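Local coordinates for PA3566 protein (PDB 1X7V) that is of unknown function but may be an oxidoreductase of the antibiotic biosynthesis monooxygenase type, at residues R25-L30 with L77-G82; V31-A36 with T73-R78; L41-H46 with E68-T73; L45-D48 with L54-M57. All coordinates share one frame; numbering follows the deposited sequence.

Contact 1. Residues R25-L30 with L77-G82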
loop_
_atom_site.group_PDB
_atom_site.type_symbol
_atom_site.label_atom_id
_atom_site.label_comp_id
_atom_site.label_asym_id
_atom_site.label_seq_id
_atom_site.Cartn_x
_atom_site.Cartn_y
_atom_site.Cartn_z
ATOM N N ARG A 25 -3.813 -8.673 -7.957
ATOM C CA ARG A 25 -5.009 -8.120 -8.610
ATOM C C ARG A 25 -5.609 -7.056 -7.707
ATOM O O ARG A 25 -5.901 -5.964 -8.144
ATOM C CB ARG A 25 -6.028 -9.222 -8.891
ATOM C CG ARG A 25 -7.247 -8.711 -9.521
ATOM C CD ARG A 25 -8.092 -9.813 -10.070
ATOM N NE ARG A 25 -8.386 -10.767 -9.050
ATOM C CZ ARG A 25 -8.099 -12.071 -9.104
ATOM N NH1 ARG A 25 -7.557 -12.667 -10.183
ATOM N NH2 ARG A 25 -8.415 -12.791 -8.068
ATOM N N GLU A 26 -5.745 -7.375 -6.433
ATOM C CA GLU A 26 -6.360 -6.487 -5.475
ATOM C C GLU A 26 -5.509 -5.255 -5.190
ATOM O O GLU A 26 -6.052 -4.136 -5.119
ATOM C CB GLU A 26 -6.685 -7.261 -4.192
ATOM C CG GLU A 26 -7.768 -8.329 -4.399
ATOM C CD GLU A 26 -9.114 -7.779 -4.948
ATOM O OE1 GLU A 26 -9.776 -7.028 -4.190
ATOM O OE2 GLU A 26 -9.536 -8.111 -6.120
ATOM N N LEU A 27 -4.207 -5.456 -4.993
ATOM C CA LEU A 27 -3.245 -4.341 -4.762
ATOM C C LEU A 27 -3.159 -3.397 -5.962
ATOM O O LEU A 27 -3.087 -2.172 -5.826
ATOM C CB LEU A 27 -1.856 -4.891 -4.401
ATOM C CG LEU A 27 -1.711 -5.608 -3.082
ATOM C CD1 LEU A 27 -0.346 -6.295 -2.926
ATOM C CD2 LEU A 27 -1.997 -4.619 -1.887
ATOM N N ARG A 28 -3.196 -3.937 -7.173
ATOM C CA ARG A 28 -3.061 -3.089 -8.384
ATOM C C ARG A 28 -4.231 -2.049 -8.451
ATOM O O ARG A 28 -4.068 -0.885 -8.890
ATOM C CB ARG A 28 -3.039 -3.943 -9.635
ATOM C CG ARG A 28 -1.695 -4.634 -9.958
ATOM C CD ARG A 28 -1.899 -5.504 -11.203
ATOM N NE ARG A 28 -0.674 -6.130 -11.702
ATOM C CZ ARG A 28 0.241 -5.550 -12.475
ATOM N NH1 ARG A 28 0.120 -4.297 -12.889
ATOM N NH2 ARG A 28 1.297 -6.247 -12.867
ATOM N N ALA A 29 -5.371 -2.453 -7.935
ATOM C CA ALA A 29 -6.590 -1.640 -7.974
ATOM C C ALA A 29 -6.409 -0.395 -7.158
ATOM O O ALA A 29 -7.115 0.630 -7.399
ATOM C CB ALA A 29 -7.768 -2.404 -7.438
ATOM N N LEU A 30 -5.521 -0.478 -6.172
ATOM C CA LEU A 30 -5.281 0.691 -5.286
ATOM C C LEU A 30 -4.528 1.851 -5.942
ATOM O O LEU A 30 -4.610 3.012 -5.483
ATOM C CB LEU A 30 -4.543 0.232 -4.041
ATOM C CG LEU A 30 -5.391 -0.626 -3.099
ATOM C CD1 LEU A 30 -4.530 -1.269 -2.009
ATOM C CD2 LEU A 30 -6.414 0.217 -2.463
ATOM N N LEU A 77 -10.997 1.301 1.394
ATOM C CA LEU A 77 -11.896 0.427 2.160
ATOM C C LEU A 77 -12.345 -0.795 1.364
ATOM O O LEU A 77 -12.537 -1.851 1.949
ATOM C CB LEU A 77 -13.075 1.195 2.707
ATOM C CG LEU A 77 -12.703 2.218 3.778
ATOM C CD1 LEU A 77 -13.929 3.020 4.158
ATOM C CD2 LEU A 77 -12.050 1.610 5.033
ATOM N N ARG A 78 -12.461 -0.678 0.041
ATOM C CA ARG A 78 -12.725 -1.857 -0.799
ATOM C C ARG A 78 -11.627 -2.935 -0.731
ATOM O O ARG A 78 -11.920 -4.149 -0.834
ATOM C CB ARG A 78 -12.974 -1.475 -2.255
ATOM C CG ARG A 78 -14.380 -0.955 -2.512
ATOM C CD ARG A 78 -14.668 -0.883 -4.006
ATOM N NE ARG A 78 -13.732 0.036 -4.667
ATOM C CZ ARG A 78 -14.039 1.241 -5.153
ATOM N NH1 ARG A 78 -15.292 1.718 -5.126
ATOM N NH2 ARG A 78 -13.085 1.976 -5.699
ATOM N N PHE A 79 -10.385 -2.502 -0.540
ATOM C CA PHE A 79 -9.295 -3.441 -0.379
ATOM C C PHE A 79 -9.484 -4.225 0.942
ATOM O O PHE A 79 -9.332 -5.474 0.989
ATOM C CB PHE A 79 -7.946 -2.745 -0.416
ATOM C CG PHE A 79 -6.842 -3.663 -0.112
ATOM C CD1 PHE A 79 -6.348 -4.492 -1.101
ATOM C CD2 PHE A 79 -6.381 -3.811 1.192
ATOM C CE1 PHE A 79 -5.350 -5.410 -0.828
ATOM C CE2 PHE A 79 -5.393 -4.732 1.480
ATOM C CZ PHE A 79 -4.865 -5.536 0.451
ATOM N N SER A 80 -9.892 -3.489 1.977
ATOM C CA SER A 80 -10.175 -4.054 3.291
ATOM C C SER A 80 -11.322 -5.049 3.276
ATOM O O SER A 80 -11.335 -5.971 4.101
ATOM C CB SER A 80 -10.525 -2.933 4.289
ATOM O OG SER A 80 -9.643 -1.834 4.142
ATOM N N ARG A 81 -12.269 -4.874 2.363
ATOM C CA ARG A 81 -13.516 -5.643 2.362
ATOM C C ARG A 81 -13.421 -6.979 1.648
ATOM O O ARG A 81 -13.704 -7.107 0.455
ATOM C CB ARG A 81 -14.672 -4.834 1.763
ATOM C CG ARG A 81 -15.121 -3.804 2.684
ATOM C CD ARG A 81 -16.032 -2.810 2.019
ATOM N NE ARG A 81 -17.179 -3.465 1.400
ATOM C CZ ARG A 81 -18.035 -2.835 0.598
ATOM N NH1 ARG A 81 -17.863 -1.541 0.314
ATOM N NH2 ARG A 81 -19.051 -3.505 0.061
ATOM N N GLY A 82 -13.055 -7.984 2.418
ATOM C CA GLY A 82 -13.170 -9.345 1.974
ATOM C C GLY A 82 -11.830 -9.986 1.708
ATOM O O GLY A 82 -11.783 -11.177 1.460
#
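E26 and F79 mark the closest backbone approach between residues 25-30 of helix 20-36 and residues 77-82, the last turn of helix 74-80 and just beyond, their CA atoms lying 6.6 Å apart. The case illustrates how one aromatic side chain can carry a helix-helix contact: F79 is the partner in each of the close approaches, and roughly half of the 198 Å² buried here belongs to it. With CG anti to the backbone N (chi1 174°), its ring reaches across to the other helix, where E26, L27 and L30, all within little more than one turn, meet it at different places. L30 comes in at about a right angle and forks around the root of the ring. Its CD1 makes an off-centre CH-pi contact, 4.2 Å from the F79 ring centroid and 30° from the normal, while its CD2 rests 3.9 Å from CB of F79. L27 meets the far end of the ring instead, with CD2 3.6 Å from CE1 of F79. The carbonyl O of E26 lies at the ring edge, near its plane, 4.0 Å from CD1 of F79. Beyond CB the E26 chain bends at chi2, and its OE1 is hydrogen-bonded to N83. L27 also packs against L45, F55 and M57, so the leucine links the helical layer of this alpha-beta plait to the sheet beneath. No hydrogen bond crosses between the two segments; the association rests on aliphatic carbon against an aromatic ring, and therefore depends on shape more than on directional bonding.

Contact 2. Residues V31-A36 with T73-R78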
loop_
_atom_site.group_PDB
_atom_site.type_symbol
_atom_site.label_atom_id
_atom_site.label_comp_id
_atom_site.label_asym_id
_atom_site.label_seq_id
_atom_site.Cartn_x
_atom_site.Cartn_y
_atom_site.Cartn_z
ATOM N N VAL A 31 -3.721 1.543 -6.959
ATOM C CA VAL A 31 -2.680 2.455 -7.352
ATOM C C VAL A 31 -3.175 3.751 -8.039
ATOM O O VAL A 31 -2.816 4.857 -7.603
ATOM C CB VAL A 31 -1.578 1.686 -8.168
ATOM C CG1 VAL A 31 -0.483 2.649 -8.648
ATOM C CG2 VAL A 31 -0.981 0.567 -7.317
ATOM N N ALA A 32 -3.964 3.630 -9.109
ATOM C CA ALA A 32 -4.383 4.820 -9.833
ATOM C C ALA A 32 -5.203 5.741 -8.922
ATOM O O ALA A 32 -4.926 6.954 -8.876
ATOM C CB ALA A 32 -5.164 4.460 -11.069
ATOM N N PRO A 33 -6.204 5.207 -8.206
ATOM C CA PRO A 33 -6.984 6.147 -7.396
ATOM C C PRO A 33 -6.157 6.758 -6.269
ATOM O O PRO A 33 -6.389 7.938 -5.883
ATOM C CB PRO A 33 -8.152 5.311 -6.881
ATOM C CG PRO A 33 -7.744 3.914 -7.056
ATOM C CD PRO A 33 -6.765 3.845 -8.149
ATOM N N SER A 34 -5.233 5.990 -5.705
ATOM C CA SER A 34 -4.401 6.530 -4.618
ATOM C C SER A 34 -3.463 7.631 -5.110
ATOM O O SER A 34 -3.280 8.659 -4.445
ATOM C CB SER A 34 -3.643 5.434 -3.895
ATOM O OG SER A 34 -4.493 4.513 -3.230
ATOM N N ARG A 35 -2.869 7.441 -6.287
ATOM C CA ARG A 35 -1.947 8.425 -6.854
ATOM C C ARG A 35 -2.646 9.793 -7.083
ATOM O O ARG A 35 -2.001 10.854 -6.979
ATOM C CB ARG A 35 -1.399 7.920 -8.186
ATOM C CG ARG A 35 -0.272 6.956 -8.051
ATOM C CD ARG A 35 0.093 6.358 -9.423
ATOM N NE ARG A 35 1.232 5.466 -9.255
ATOM C CZ ARG A 35 1.791 4.784 -10.244
ATOM N NH1 ARG A 35 1.354 4.949 -11.480
ATOM N NH2 ARG A 35 2.814 3.979 -10.008
ATOM N N ALA A 36 -3.959 9.756 -7.350
ATOM C CA ALA A 36 -4.756 10.941 -7.646
ATOM C C ALA A 36 -5.086 11.729 -6.382
ATOM O O ALA A 36 -5.458 12.906 -6.465
ATOM C CB ALA A 36 -6.041 10.534 -8.360
ATOM N N THR A 73 -11.044 6.501 2.103
ATOM C CA THR A 73 -11.490 6.477 0.723
ATOM C C THR A 73 -12.171 5.169 0.460
ATOM O O THR A 73 -11.912 4.179 1.136
ATOM C CB THR A 73 -10.323 6.681 -0.305
ATOM O OG1 THR A 73 -9.357 5.636 -0.154
ATOM C CG2 THR A 73 -9.647 8.009 -0.093
ATOM N N GLU A 74 -12.993 5.203 -0.586
ATOM C CA GLU A 74 -13.717 4.074 -1.150
ATOM C C GLU A 74 -12.778 2.967 -1.612
ATOM O O GLU A 74 -12.951 1.836 -1.235
ATOM C CB GLU A 74 -14.500 4.596 -2.339
ATOM C CG GLU A 74 -15.553 3.685 -2.894
ATOM C CD GLU A 74 -16.623 4.420 -3.760
ATOM O OE1 GLU A 74 -17.603 3.765 -4.193
ATOM O OE2 GLU A 74 -16.512 5.655 -3.994
ATOM N N HIS A 75 -11.771 3.325 -2.403
ATOM C CA HIS A 75 -10.783 2.354 -2.891
ATOM C C HIS A 75 -10.033 1.666 -1.764
ATOM O O HIS A 75 -9.877 0.431 -1.769
ATOM C CB HIS A 75 -9.829 2.943 -3.976
ATOM C CG HIS A 75 -9.061 4.154 -3.548
ATOM N ND1 HIS A 75 -9.615 5.414 -3.520
ATOM C CD2 HIS A 75 -7.761 4.300 -3.194
ATOM C CE1 HIS A 75 -8.696 6.284 -3.109
ATOM N NE2 HIS A 75 -7.566 5.630 -2.893
ATOM N N PHE A 76 -9.608 2.428 -0.772
ATOM C CA PHE A 76 -8.885 1.852 0.311
ATOM C C PHE A 76 -9.767 0.890 1.122
ATOM O O PHE A 76 -9.329 -0.207 1.527
ATOM C CB PHE A 76 -8.364 2.934 1.241
ATOM C CG PHE A 76 -7.604 2.383 2.413
ATOM C CD1 PHE A 76 -6.257 2.105 2.297
ATOM C CD2 PHE A 76 -8.264 2.093 3.610
ATOM C CE1 PHE A 76 -5.528 1.583 3.377
ATOM C CE2 PHE A 76 -7.548 1.542 4.697
ATOM C CZ PHE A 76 -6.198 1.283 4.569
ATOM N N LEU A 77 -10.997 1.301 1.394
ATOM C CA LEU A 77 -11.896 0.427 2.160
ATOM C C LEU A 77 -12.345 -0.795 1.364
ATOM O O LEU A 77 -12.537 -1.851 1.949
ATOM C CB LEU A 77 -13.075 1.195 2.707
ATOM C CG LEU A 77 -12.703 2.218 3.778
ATOM C CD1 LEU A 77 -13.929 3.020 4.158
ATOM C CD2 LEU A 77 -12.050 1.610 5.033
ATOM N N ARG A 78 -12.461 -0.678 0.041
ATOM C CA ARG A 78 -12.725 -1.857 -0.799
ATOM C C ARG A 78 -11.627 -2.935 -0.731
ATOM O O ARG A 78 -11.920 -4.149 -0.834
ATOM C CB ARG A 78 -12.974 -1.475 -2.255
ATOM C CG ARG A 78 -14.380 -0.955 -2.512
ATOM C CD ARG A 78 -14.668 -0.883 -4.006
ATOM N NE ARG A 78 -13.732 0.036 -4.667
ATOM C CZ ARG A 78 -14.039 1.241 -5.153
ATOM N NH1 ARG A 78 -15.292 1.718 -5.126
ATOM N NH2 ARG A 78 -13.085 1.976 -5.699
#
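P33 and H75 bring together two helices of the layer that covers one face of the sheet in this alpha-beta plait, with their CA atoms 7.0 Å apart. The example shows how a proline can turn its aliphatic C-H groups to the face of an aromatic ring. The chief interaction is CH-pi: CB of P33 sits over the centre of the imidazole, 3.6 Å from the H75 ring centroid and only 12° from the normal. Its neighbour in the pyrrolidine ring, CG, lies 3.8 Å from CB of H75, and the two side chains run antiparallel past one another. CG of H75 sits between the backbone N and the carbonyl carbon (chi1 57°), which lays the ring against the proline. The opposite face has T73 OG1 above it, offset toward the rim, so the imidazole is held between a hydrocarbon and a hydroxyl. P33 has no N-H to offer the preceding turn, and helix 20-36 is kinked there.

Polar contacts gather at the ring edge. OG of S34 lies near the ring plane, 3.3 Å from CD2 of H75, and is hydrogen-bonded to the carbonyl O of L30. NE2 of H75 is hydrogen-bonded to E37.

Electrostatic pairing stays within residues 73-78, where R78 NH1 and E74 OE1 form a long, weak salt bridge of 3.2 Å along the helix. T73 is the N-cap of helix 74-80, and its OG1 accepts a hydrogen bond from the backbone N of F76 at 3.3 Å, with an angle of 153° at the hydrogen.

Contact 3. Residues L41-H46 with E68-T73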
loop_
_atom_site.group_PDB
_atom_site.type_symbol
_atom_site.label_atom_id
_atom_site.label_comp_id
_atom_site.label_asym_id
_atom_site.label_seq_id
_atom_site.Cartn_x
_atom_site.Cartn_y
_atom_site.Cartn_z
ATOM N N LEU A 41 2.277 12.034 -2.813
ATOM C CA LEU A 41 3.516 12.316 -3.530
ATOM C C LEU A 41 4.135 11.100 -4.199
ATOM O O LEU A 41 4.936 11.231 -5.090
ATOM C CB LEU A 41 4.532 12.966 -2.579
ATOM C CG LEU A 41 4.055 14.275 -2.021
ATOM C CD1 LEU A 41 5.134 14.833 -1.119
ATOM C CD2 LEU A 41 3.741 15.196 -3.150
ATOM N N GLN A 42 3.776 9.916 -3.747
ATOM C CA GLN A 42 4.255 8.677 -4.394
ATOM C C GLN A 42 3.305 7.580 -3.957
ATOM O O GLN A 42 2.902 7.526 -2.820
ATOM C CB GLN A 42 5.686 8.332 -3.949
ATOM C CG GLN A 42 6.226 7.005 -4.608
ATOM C CD GLN A 42 7.620 6.632 -4.169
ATOM O OE1 GLN A 42 8.153 7.212 -3.233
ATOM N NE2 GLN A 42 8.237 5.638 -4.870
ATOM N N TYR A 43 2.994 6.662 -4.864
ATOM C CA TYR A 43 2.223 5.477 -4.508
ATOM C C TYR A 43 2.529 4.434 -5.567
ATOM O O TYR A 43 1.931 4.439 -6.663
ATOM C CB TYR A 43 0.726 5.761 -4.383
ATOM C CG TYR A 43 -0.053 4.704 -3.627
ATOM C CD1 TYR A 43 -0.402 4.868 -2.268
ATOM C CD2 TYR A 43 -0.535 3.589 -4.278
ATOM C CE1 TYR A 43 -1.139 3.928 -1.599
ATOM C CE2 TYR A 43 -1.281 2.636 -3.629
ATOM C CZ TYR A 43 -1.576 2.797 -2.282
ATOM O OH TYR A 43 -2.301 1.834 -1.673
ATOM N N ASP A 44 3.510 3.592 -5.242
ATOM C CA ASP A 44 4.069 2.649 -6.183
ATOM C C ASP A 44 4.028 1.223 -5.618
ATOM O O ASP A 44 4.403 1.002 -4.495
ATOM C CB ASP A 44 5.535 3.049 -6.506
ATOM C CG ASP A 44 5.641 4.336 -7.336
ATOM O OD1 ASP A 44 4.741 4.608 -8.204
ATOM O OD2 ASP A 44 6.667 5.049 -7.144
ATOM N N LEU A 45 3.546 0.285 -6.436
ATOM C CA LEU A 45 3.442 -1.129 -6.128
ATOM C C LEU A 45 4.594 -1.929 -6.737
ATOM O O LEU A 45 4.997 -1.702 -7.846
ATOM C CB LEU A 45 2.133 -1.705 -6.671
ATOM C CG LEU A 45 1.855 -3.182 -6.423
ATOM C CD1 LEU A 45 1.829 -3.542 -4.963
ATOM C CD2 LEU A 45 0.501 -3.533 -7.092
ATOM N N HIS A 46 5.124 -2.882 -5.985
ATOM C CA HIS A 46 6.289 -3.672 -6.422
ATOM C C HIS A 46 6.076 -5.133 -5.986
ATOM O O HIS A 46 5.385 -5.395 -4.996
ATOM C CB HIS A 46 7.590 -3.224 -5.740
ATOM C CG HIS A 46 7.850 -1.753 -5.800
ATOM N ND1 HIS A 46 7.130 -0.853 -5.044
ATOM C CD2 HIS A 46 8.721 -1.016 -6.541
ATOM C CE1 HIS A 46 7.568 0.377 -5.299
ATOM N NE2 HIS A 46 8.527 0.308 -6.194
ATOM N N GLU A 68 -4.405 10.005 6.602
ATOM C CA GLU A 68 -5.677 9.724 7.293
ATOM C C GLU A 68 -6.865 9.768 6.326
ATOM O O GLU A 68 -7.684 8.871 6.280
ATOM C CB GLU A 68 -5.838 10.663 8.494
ATOM C CG GLU A 68 -5.448 10.038 9.919
ATOM C CD GLU A 68 -3.936 9.703 10.268
ATOM O OE1 GLU A 68 -3.511 10.125 11.379
ATOM O OE2 GLU A 68 -3.198 8.965 9.537
ATOM N N ARG A 69 -6.899 10.776 5.474
ATOM C CA ARG A 69 -7.900 10.826 4.401
ATOM C C ARG A 69 -7.836 9.597 3.440
ATOM O O ARG A 69 -8.846 9.020 3.053
ATOM C CB ARG A 69 -7.695 12.125 3.631
ATOM C CG ARG A 69 -8.050 13.389 4.358
ATOM C CD ARG A 69 -8.208 14.553 3.366
ATOM N NE ARG A 69 -6.994 14.774 2.582
ATOM C CZ ARG A 69 -5.982 15.552 2.966
ATOM N NH1 ARG A 69 -6.024 16.180 4.145
ATOM N NH2 ARG A 69 -4.899 15.675 2.181
ATOM N N HIS A 70 -6.646 9.200 3.032
ATOM C CA HIS A 70 -6.480 7.994 2.224
ATOM C C HIS A 70 -7.229 6.769 2.773
ATOM O O HIS A 70 -7.885 6.034 2.024
ATOM C CB HIS A 70 -4.986 7.719 2.042
ATOM C CG HIS A 70 -4.657 6.407 1.399
ATOM N ND1 HIS A 70 -5.009 6.089 0.102
ATOM C CD2 HIS A 70 -3.968 5.342 1.876
ATOM C CE1 HIS A 70 -4.549 4.882 -0.186
ATOM N NE2 HIS A 70 -3.930 4.400 0.881
ATOM N N GLN A 71 -7.224 6.598 4.083
ATOM C CA GLN A 71 -7.876 5.413 4.676
ATOM C C GLN A 71 -9.388 5.473 4.791
ATOM O O GLN A 71 -10.070 4.455 5.116
ATOM C CB GLN A 71 -7.299 5.151 6.037
ATOM C CG GLN A 71 -5.856 4.827 5.964
ATOM C CD GLN A 71 -5.310 4.723 7.313
ATOM O OE1 GLN A 71 -5.606 3.721 8.025
ATOM N NE2 GLN A 71 -4.528 5.744 7.736
ATOM N N ASN A 72 -9.933 6.653 4.527
ATOM C CA ASN A 72 -11.358 6.798 4.492
ATOM C C ASN A 72 -11.914 6.725 3.094
ATOM O O ASN A 72 -13.100 6.833 2.920
ATOM C CB ASN A 72 -11.729 8.074 5.200
ATOM C CG ASN A 72 -11.488 7.953 6.693
ATOM O OD1 ASN A 72 -12.427 7.744 7.444
ATOM N ND2 ASN A 72 -10.227 7.956 7.110
ATOM N N THR A 73 -11.044 6.501 2.103
ATOM C CA THR A 73 -11.490 6.477 0.723
ATOM C C THR A 73 -12.171 5.169 0.460
ATOM O O THR A 73 -11.912 4.179 1.136
ATOM C CB THR A 73 -10.323 6.681 -0.305
ATOM O OG1 THR A 73 -9.357 5.636 -0.154
ATOM C CG2 THR A 73 -9.647 8.009 -0.093
HETATM O O HOH W 1 -2.606 1.818 0.901
#
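Y43 and H70 touch in the buried layer between sheet and helices of this alpha-beta plait, the tyrosine rising from strand 40-47 and the histidine descending from the end of helix 64-71. Their backbones stay far apart, with 11.3 Å between the two CA atoms, so long side chains span the gap. The second segment begins at E68, whose carbonyl O accepts from ND2 of N72 at 2.8 Å. H70 follows and makes the contact. With CG anti to the backbone N (chi1 172°), its imidazole projects toward the sheet, and NE2 lies 3.8 Å from CE1 of Y43. The rings are oblique, their planes 64° apart. A water lies in the plane of both rings and bridges them, 2.6 Å from OH of Y43 and 2.9 Å from NE2 of H70. The other imidazole nitrogen, ND1, is hydrogen-bonded to E37, so both nitrogens are engaged and the ring's rotation is fixed. F76 meets it edge-to-face. In related monooxygenases the substrate probably binds between sheet and helices; a water bridging two buried side chains is consistent with a polar interior there, though no role is established here. After N72 the chain turns into T73, which closes back on the helix end: the carbonyl O of H70 accepts from T73 N at 3.2 Å and, in the carbonyl plane, from T73 OG1 at 2.7 Å.

Contact 4. Residues L45-D48 with L54-M57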
loop_
_atom_site.group_PDB
_atom_site.type_symbol
_atom_site.label_atom_id
_atom_site.label_comp_id
_atom_site.label_asym_id
_atom_site.label_seq_id
_atom_site.Cartn_x
_atom_site.Cartn_y
_atom_site.Cartn_z
ATOM N N LEU A 45 3.546 0.285 -6.436
ATOM C CA LEU A 45 3.442 -1.129 -6.128
ATOM C C LEU A 45 4.594 -1.929 -6.737
ATOM O O LEU A 45 4.997 -1.702 -7.846
ATOM C CB LEU A 45 2.133 -1.705 -6.671
ATOM C CG LEU A 45 1.855 -3.182 -6.423
ATOM C CD1 LEU A 45 1.829 -3.542 -4.963
ATOM C CD2 LEU A 45 0.501 -3.533 -7.092
ATOM N N HIS A 46 5.124 -2.882 -5.985
ATOM C CA HIS A 46 6.289 -3.672 -6.422
ATOM C C HIS A 46 6.076 -5.133 -5.986
ATOM O O HIS A 46 5.385 -5.395 -4.996
ATOM C CB HIS A 46 7.590 -3.224 -5.740
ATOM C CG HIS A 46 7.850 -1.753 -5.800
ATOM N ND1 HIS A 46 7.130 -0.853 -5.044
ATOM C CD2 HIS A 46 8.721 -1.016 -6.541
ATOM C CE1 HIS A 46 7.568 0.377 -5.299
ATOM N NE2 HIS A 46 8.527 0.308 -6.194
ATOM N N GLN A 47 6.720 -6.060 -6.678
ATOM C CA GLN A 47 6.731 -7.446 -6.237
ATOM C C GLN A 47 8.199 -7.819 -5.960
ATOM O O GLN A 47 9.129 -7.419 -6.685
ATOM C CB GLN A 47 6.136 -8.346 -7.264
ATOM C CG GLN A 47 5.894 -9.748 -6.802
ATOM C CD GLN A 47 5.238 -10.539 -7.917
ATOM O OE1 GLN A 47 5.483 -10.246 -9.101
ATOM N NE2 GLN A 47 4.351 -11.494 -7.564
ATOM N N ASP A 48 8.394 -8.532 -4.879
ATOM C CA ASP A 48 9.697 -9.123 -4.543
ATOM C C ASP A 48 10.344 -9.925 -5.679
ATOM O O ASP A 48 9.663 -10.642 -6.402
ATOM C CB ASP A 48 9.507 -10.061 -3.379
ATOM C CG ASP A 48 10.819 -10.427 -2.690
ATOM O OD1 ASP A 48 11.259 -9.636 -1.817
ATOM O OD2 ASP A 48 11.395 -11.492 -2.974
ATOM N N LEU A 54 5.333 -11.787 -1.931
ATOM C CA LEU A 54 5.745 -10.554 -1.229
ATOM C C LEU A 54 5.657 -9.357 -2.148
ATOM O O LEU A 54 6.199 -9.366 -3.254
ATOM C CB LEU A 54 7.162 -10.637 -0.735
ATOM C CG LEU A 54 7.358 -11.179 0.665
ATOM C CD1 LEU A 54 8.813 -11.501 0.861
ATOM C CD2 LEU A 54 6.849 -10.101 1.646
ATOM N N PHE A 55 4.921 -8.356 -1.680
ATOM C CA PHE A 55 4.667 -7.097 -2.382
ATOM C C PHE A 55 5.008 -5.955 -1.461
ATOM O O PHE A 55 4.961 -6.110 -0.236
ATOM C CB PHE A 55 3.204 -6.952 -2.768
ATOM C CG PHE A 55 2.691 -8.073 -3.630
ATOM C CD1 PHE A 55 2.227 -9.250 -3.077
ATOM C CD2 PHE A 55 2.781 -7.984 -4.987
ATOM C CE1 PHE A 55 1.821 -10.291 -3.916
ATOM C CE2 PHE A 55 2.385 -8.960 -5.759
ATOM C CZ PHE A 55 1.899 -10.134 -5.206
ATOM N N TYR A 56 5.328 -4.822 -2.074
ATOM C CA TYR A 56 5.761 -3.625 -1.331
ATOM C C TYR A 56 5.072 -2.448 -1.916
ATOM O O TYR A 56 5.184 -2.229 -3.133
ATOM C CB TYR A 56 7.279 -3.406 -1.469
ATOM C CG TYR A 56 8.115 -4.583 -1.087
ATOM C CD1 TYR A 56 8.408 -5.597 -2.016
ATOM C CD2 TYR A 56 8.603 -4.732 0.199
ATOM C CE1 TYR A 56 9.207 -6.711 -1.682
ATOM C CE2 TYR A 56 9.399 -5.842 0.543
ATOM C CZ TYR A 56 9.676 -6.837 -0.404
ATOM O OH TYR A 56 10.454 -7.943 -0.082
HETATM N N MSE A 57 4.357 -1.673 -1.081
HETATM C CA MSE A 57 3.843 -0.385 -1.548
HETATM C C MSE A 57 4.764 0.676 -0.947
HETATM O O MSE A 57 4.942 0.698 0.267
HETATM C CB MSE A 57 2.388 -0.152 -1.090
HETATM C CG MSE A 57 1.647 0.893 -1.844
HETATM SE SE MSE A 57 1.161 0.160 -3.624
HETATM C CE MSE A 57 -0.469 -1.021 -3.060
#
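H46 and Y56 form the hydrogen-bonded pair of an antiparallel beta hairpin, flanked by the non-hydrogen-bonded pairs L45-M57 and Q47-F55. The carbonyl O of Y56 accepts twice: weakly from the backbone N of H46 at 2.9 Å, and from the side-chain ND1 of H46 at 3.1 Å. The latter donor stands above the carbonyl plane, although the oxygen lies in the plane of the imidazole. In return Y56 N donates to the carbonyl O of H46 at 3.0 Å. Where the strand ends, D48 N donates to the carbonyl O of L54 at 2.9 Å. Q47 lays its amide beside the F55 ring, the planes 20° apart, while its NE2 is satisfied by the carbonyl of S52 in the loop. On the same face, CB of L45 rests 3.7 Å from the selenium of the selenomethionine M57. D48 ties the hairpin loop to the strand. OD2 of D48 accepts from the backbone N atoms of H50 and D51, while CG of D48, anti to the backbone N (chi1 -164°), brings OD1 to the tyrosine: Y56 OH donates to OD1 of D48 at 2.6 Å, on the anti side of the carboxylate.

How the contacts relate
The four contacts nest like brackets along the chain. From the N terminus, helix 20-36 supplies the first segments of contact 1 and then contact 2; strand 40-47 and the residue after it follow with those of contact 3 and contact 4, which overlap at L45 and H46. The loops then close in reverse order: contact 4 on strand 54-61, contact 3 at the end of helix 64-71, contact 2 at T73-R78 and contact 1 at L77-G82. None cross. Contacts 1 and 2 join the helices to one another, contact 4 lies within the sheet, and contact 3 spans the two layers. A salt bridge from R35 NH2 to D44 OD1, 2.7 Å long, links contacts 2 and 3.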